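Local structure of CdiI (Burkholderia pseudomallei 1026a, 4G6V) at residues A15-I23 / K80-G88. The protein binds the CdiA-CT toxin, a tRNase of the contact-dependent growth inhibition system, and as its immunity protein probably neutralises the toxin's activity. Residues are numbered along the deposited sequence; the frame is centred on the assembly and turned at random.
Sequences AAESDLNKI and KILVDGFNG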
ATOM      1  N   ALA B  15       4.303  14.329 -18.711  1.00 35.03           N
ATOM      2  CA  ALA B  15       4.910  15.415 -17.952  1.00 38.70           C
ATOM      3  C   ALA B  15       5.240  14.949 -16.541  1.00 43.22           C
ATOM      4  O   ALA B  15       6.336  15.207 -16.027  1.00 36.48           O
ATOM      5  CB  ALA B  15       3.977  16.644 -17.917  1.00 26.33           C
ATOM      6  N   ALA B  16       4.280  14.259 -15.925  1.00 48.55           N
ATOM      7  CA  ALA B  16       4.452  13.705 -14.585  1.00 39.64           C
ATOM      8  C   ALA B  16       5.753  12.919 -14.510  1.00 33.20           C
ATOM      9  O   ALA B  16       6.548  13.070 -13.570  1.00 34.36           O
ATOM     10  CB  ALA B  16       3.263  12.810 -14.222  1.00 30.72           C
ATOM     11  N   GLU B  17       5.968  12.087 -15.518  1.00 35.17           N
ATOM     12  CA  GLU B  17       7.131  11.213 -15.550  1.00 43.44           C
ATOM     13  C   GLU B  17       8.413  12.030 -15.713  1.00 39.30           C
ATOM     14  O   GLU B  17       9.369  11.874 -14.956  1.00 33.78           O
ATOM     15  CB  GLU B  17       6.974  10.183 -16.669  1.00 37.30           C
ATOM     16  CG  GLU B  17       7.823   8.953 -16.482  1.00 45.21           C
ATOM     17  CD  GLU B  17       7.387   8.087 -15.310  1.00 45.21           C
ATOM     18  OE1 GLU B  17       6.353   7.381 -15.426  1.00 37.70           O
ATOM     19  OE2 GLU B  17       8.100   8.098 -14.281  1.00 50.63           O
ATOM     20  N   SER B  18       8.427  12.915 -16.699  1.00 40.63           N
ATOM     21  CA  SER B  18       9.530  13.855 -16.836  1.00 39.90           C
ATOM     22  C   SER B  18       9.897  14.479 -15.480  1.00 39.79           C
ATOM     23  O   SER B  18      11.063  14.468 -15.085  1.00 46.13           O
ATOM     24  CB  SER B  18       9.200  14.935 -17.877  1.00 33.26           C
ATOM     25  OG  SER B  18      10.022  16.081 -17.687  1.00 54.60           O
ATOM     26  N   ASP B  19       8.909  15.018 -14.768  1.00 35.02           N
ATOM     27  CA  ASP B  19       9.132  15.530 -13.405  1.00 32.96           C
ATOM     28  C   ASP B  19       9.703  14.476 -12.418  1.00 36.95           C
ATOM     29  O   ASP B  19      10.617  14.783 -11.643  1.00 34.46           O
ATOM     30  CB  ASP B  19       7.845  16.144 -12.832  1.00 26.69           C
ATOM     31  CG  ASP B  19       7.629  17.562 -13.284  1.00 45.95           C
ATOM     32  OD1 ASP B  19       8.635  18.300 -13.430  1.00 58.21           O
ATOM     33  OD2 ASP B  19       6.453  17.946 -13.482  1.00 52.38           O
ATOM     34  N   LEU B  20       9.167  13.252 -12.434  1.00 21.48           N
ATOM     35  CA  LEU B  20       9.717  12.188 -11.583  1.00 28.18           C
ATOM     36  C   LEU B  20      11.173  11.822 -11.869  1.00 29.64           C
ATOM     37  O   LEU B  20      11.871  11.323 -10.986  1.00 38.85           O
ATOM     38  CB  LEU B  20       8.843  10.928 -11.592  1.00 21.00           C
ATOM     39  CG  LEU B  20       7.688  11.049 -10.606  1.00 30.48           C
ATOM     40  CD1 LEU B  20       6.621  10.034 -10.880  1.00 33.17           C
ATOM     41  CD2 LEU B  20       8.195  10.938  -9.164  1.00 27.74           C
ATOM     42  N   ASN B  21      11.637  12.051 -13.088  1.00 24.98           N
ATOM     43  CA  ASN B  21      13.025  11.759 -13.389  1.00 32.37           C
ATOM     44  C   ASN B  21      13.931  12.684 -12.601  1.00 33.01           C
ATOM     45  O   ASN B  21      14.961  12.284 -12.077  1.00 34.77           O
ATOM     46  CB  ASN B  21      13.307  11.896 -14.881  1.00 37.86           C
ATOM     47  CG  ASN B  21      12.674  10.782 -15.720  1.00 50.66           C
ATOM     48  OD1 ASN B  21      12.337   9.700 -15.219  1.00 48.95           O
ATOM     49  ND2 ASN B  21      12.517  11.052 -17.018  1.00 59.30           N
ATOM     50  N   LYS B  22      13.541  13.942 -12.526  1.00 37.33           N
ATOM     51  CA  LYS B  22      14.334  14.909 -11.812  1.00 37.51           C
ATOM     52  C   LYS B  22      14.343  14.588 -10.321  1.00 42.77           C
ATOM     53  O   LYS B  22      15.378  14.686  -9.660  1.00 46.73           O
ATOM     54  CB  LYS B  22      13.789  16.300 -12.075  1.00 43.44           C
ATOM     55  CG  LYS B  22      13.837  16.673 -13.547  1.00 56.78           C
ATOM     56  CD  LYS B  22      13.314  18.084 -13.788  1.00 59.17           C
ATOM     57  CE  LYS B  22      13.247  18.372 -15.282  1.00 56.53           C
ATOM     58  NZ  LYS B  22      12.772  19.775 -15.466  1.00 65.26           N
ATOM     59  N   ILE B  23      13.190  14.190  -9.794  1.00 34.54           N
ATOM     60  CA  ILE B  23      13.110  13.769  -8.407  1.00 26.61           C
ATOM     61  C   ILE B  23      14.063  12.614  -8.138  1.00 31.95           C
ATOM     62  O   ILE B  23      14.921  12.715  -7.273  1.00 41.05           O
ATOM     63  CB  ILE B  23      11.664  13.453  -8.002  1.00 29.29           C
ATOM     64  CG1 ILE B  23      10.969  14.740  -7.560  1.00 28.38           C
ATOM     65  CG2 ILE B  23      11.627  12.538  -6.838  1.00 32.92           C
ATOM     66  CD1 ILE B  23       9.497  14.792  -7.934  1.00 26.77           C
ATOM     67  N   LYS B  80       6.750  15.689   1.222  1.00 42.84           N
ATOM     68  CA  LYS B  80       7.101  17.079   0.952  1.00 42.39           C
ATOM     69  C   LYS B  80       7.975  17.200  -0.309  1.00 44.92           C
ATOM     70  O   LYS B  80       7.712  18.040  -1.163  1.00 41.10           O
ATOM     71  CB  LYS B  80       7.779  17.695   2.178  1.00 41.81           C
ATOM     72  CG  LYS B  80       8.500  18.975   1.886  1.00 61.78           C
ATOM     73  CD  LYS B  80       9.824  19.046   2.628  1.00 78.52           C
ATOM     74  CE  LYS B  80      10.921  19.670   1.756  1.00 84.15           C
ATOM     75  NZ  LYS B  80      10.590  21.048   1.280  1.00 82.99           N
ATOM     76  N   ILE B  81       8.990  16.341  -0.429  1.00 41.51           N
ATOM     77  CA  ILE B  81       9.857  16.299  -1.610  1.00 32.66           C
ATOM     78  C   ILE B  81       9.034  16.146  -2.892  1.00 42.95           C
ATOM     79  O   ILE B  81       9.375  16.707  -3.949  1.00 40.90           O
ATOM     80  CB  ILE B  81      10.892  15.145  -1.496  1.00 37.72           C
ATOM     81  CG1 ILE B  81      12.026  15.531  -0.546  1.00 43.81           C
ATOM     82  CG2 ILE B  81      11.480  14.763  -2.844  1.00 31.11           C
ATOM     83  CD1 ILE B  81      12.942  14.367  -0.180  1.00 30.70           C
ATOM     84  N   LEU B  82       7.947  15.388  -2.793  1.00 35.25           N
ATOM     85  CA  LEU B  82       7.072  15.162  -3.941  1.00 36.67           C
ATOM     86  C   LEU B  82       6.209  16.404  -4.279  1.00 36.17           C
ATOM     87  O   LEU B  82       6.140  16.819  -5.420  1.00 35.00           O
ATOM     88  CB  LEU B  82       6.227  13.887  -3.749  1.00 29.51           C
ATOM     89  CG  LEU B  82       6.934  12.513  -3.726  1.00 37.25           C
ATOM     90  CD1 LEU B  82       5.929  11.376  -3.593  1.00 30.98           C
ATOM     91  CD2 LEU B  82       7.823  12.266  -4.968  1.00 35.67           C
ATOM     92  N   VAL B  83       5.577  17.003  -3.280  1.00 35.06           N
ATOM     93  CA  VAL B  83       4.823  18.248  -3.463  1.00 30.13           C
ATOM     94  C   VAL B  83       5.683  19.327  -4.156  1.00 37.45           C
ATOM     95  O   VAL B  83       5.187  20.129  -4.967  1.00 36.93           O
ATOM     96  CB  VAL B  83       4.317  18.803  -2.080  1.00 30.64           C
ATOM     97  CG1 VAL B  83       3.736  20.207  -2.216  1.00 28.52           C
ATOM     98  CG2 VAL B  83       3.311  17.868  -1.405  1.00 21.15           C
ATOM     99  N   ASP B  84       6.975  19.338  -3.831  1.00 41.35           N
ATOM    100  CA  ASP B  84       7.897  20.368  -4.309  1.00 41.31           C
ATOM    101  C   ASP B  84       8.445  20.080  -5.709  1.00 43.78           C
ATOM    102  O   ASP B  84       8.798  21.007  -6.432  1.00 48.88           O
ATOM    103  CB  ASP B  84       9.046  20.577  -3.315  1.00 35.49           C
ATOM    104  N   GLY B  85       8.521  18.805  -6.089  1.00 35.61           N
ATOM    105  CA  GLY B  85       9.044  18.445  -7.394  1.00 32.39           C
ATOM    106  C   GLY B  85       7.950  18.325  -8.440  1.00 36.11           C
ATOM    107  O   GLY B  85       8.166  17.816  -9.541  1.00 30.55           O
ATOM    108  N   PHE B  86       6.757  18.773  -8.070  1.00 43.71           N
ATOM    109  CA  PHE B  86       5.637  18.895  -8.994  1.00 44.05           C
ATOM    110  C   PHE B  86       5.124  20.329  -8.950  1.00 51.89           C
ATOM    111  O   PHE B  86       3.922  20.577  -8.887  1.00 54.84           O
ATOM    112  CB  PHE B  86       4.534  17.897  -8.638  1.00 29.23           C
ATOM    113  CG  PHE B  86       4.867  16.494  -9.014  1.00 34.74           C
ATOM    114  CD1 PHE B  86       4.826  16.097 -10.341  1.00 33.74           C
ATOM    115  CD2 PHE B  86       5.226  15.561  -8.053  1.00 40.09           C
ATOM    116  CE1 PHE B  86       5.139  14.810 -10.699  1.00 34.93           C
ATOM    117  CE2 PHE B  86       5.540  14.252  -8.410  1.00 27.18           C
ATOM    118  CZ  PHE B  86       5.500  13.881  -9.729  1.00 31.70           C
ATOM    119  N   ASN B  87       6.067  21.265  -8.981  1.00 63.83           N
ATOM    120  CA  ASN B  87       5.777  22.686  -8.847  1.00 73.93           C
ATOM    121  C   ASN B  87       4.646  23.103  -9.786  1.00 66.71           C
ATOM    122  O   ASN B  87       3.646  23.707  -9.367  1.00 56.89           O
ATOM    123  CB  ASN B  87       7.039  23.497  -9.125  1.00 64.33           C
ATOM    124  N   GLY B  88       4.803  22.741 -11.055  1.00 73.60           N
ATOM    125  CA  GLY B  88       3.864  23.123 -12.099  1.00 73.92           C
ATOM    126  C   GLY B  88       2.460  22.541 -11.998  1.00 77.45           C
ATOM    127  O   GLY B  88       1.681  22.637 -12.954  1.00 65.77           O
TER
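The carbonyl oxygen Ala16 O accepts a hydrogen bond from Leu20 N within its own helix (2.9 Å), and from across the contact the ring of Phe86 brings CE1 to within 3.6 Å of Ala16 O, edge-on and near the ring plane. This is part of the layer between helices and sheet in an alpha/beta fold with an antiparallel sheet: helix 13-26 and the end of helix 75-84 both pack on strand 4-9, through Ala16 against Leu9 and Leu82 against Cys7. The segment axes run at 128° to each other, and much of the joining is done just past the end of helix 75-84, where Gly85 leaves helical geometry and Phe86 follows. With Phe86 CG anti to its own carbonyl carbon (chi1 -75°), the ring reaches over to helix 13-26 and Ala16, Asp19, Leu20 and Ile23 gather round it. Leu20 meets the ring obliquely near its CZ, with CG 3.7 Å from Phe86 CZ, and its side chain also touches Ile37 and Val40 of strand 35-42. Asp19 likewise approaches at a slant through its methylene, with CB 3.7 Å from Phe86 CE1. Its carboxylate stands almost perpendicular to the ring plane, at 85°, and OD2 lies 4.0 Å from Phe86 CD1. No hydrogen bond crosses between the segments, so the join rests on van der Waals packing. Ile23 completes it, reaching Leu82 CD2 with its CD1 at 4.2 Å while its side chain also touches Phe31 of helix 28-34. That same methyl, Ile23 CD1, is 4.0 Å from Phe86 CE2 and lies against the backbone of Gly85, where CD1 settles 3.7 Å from Gly85 CA.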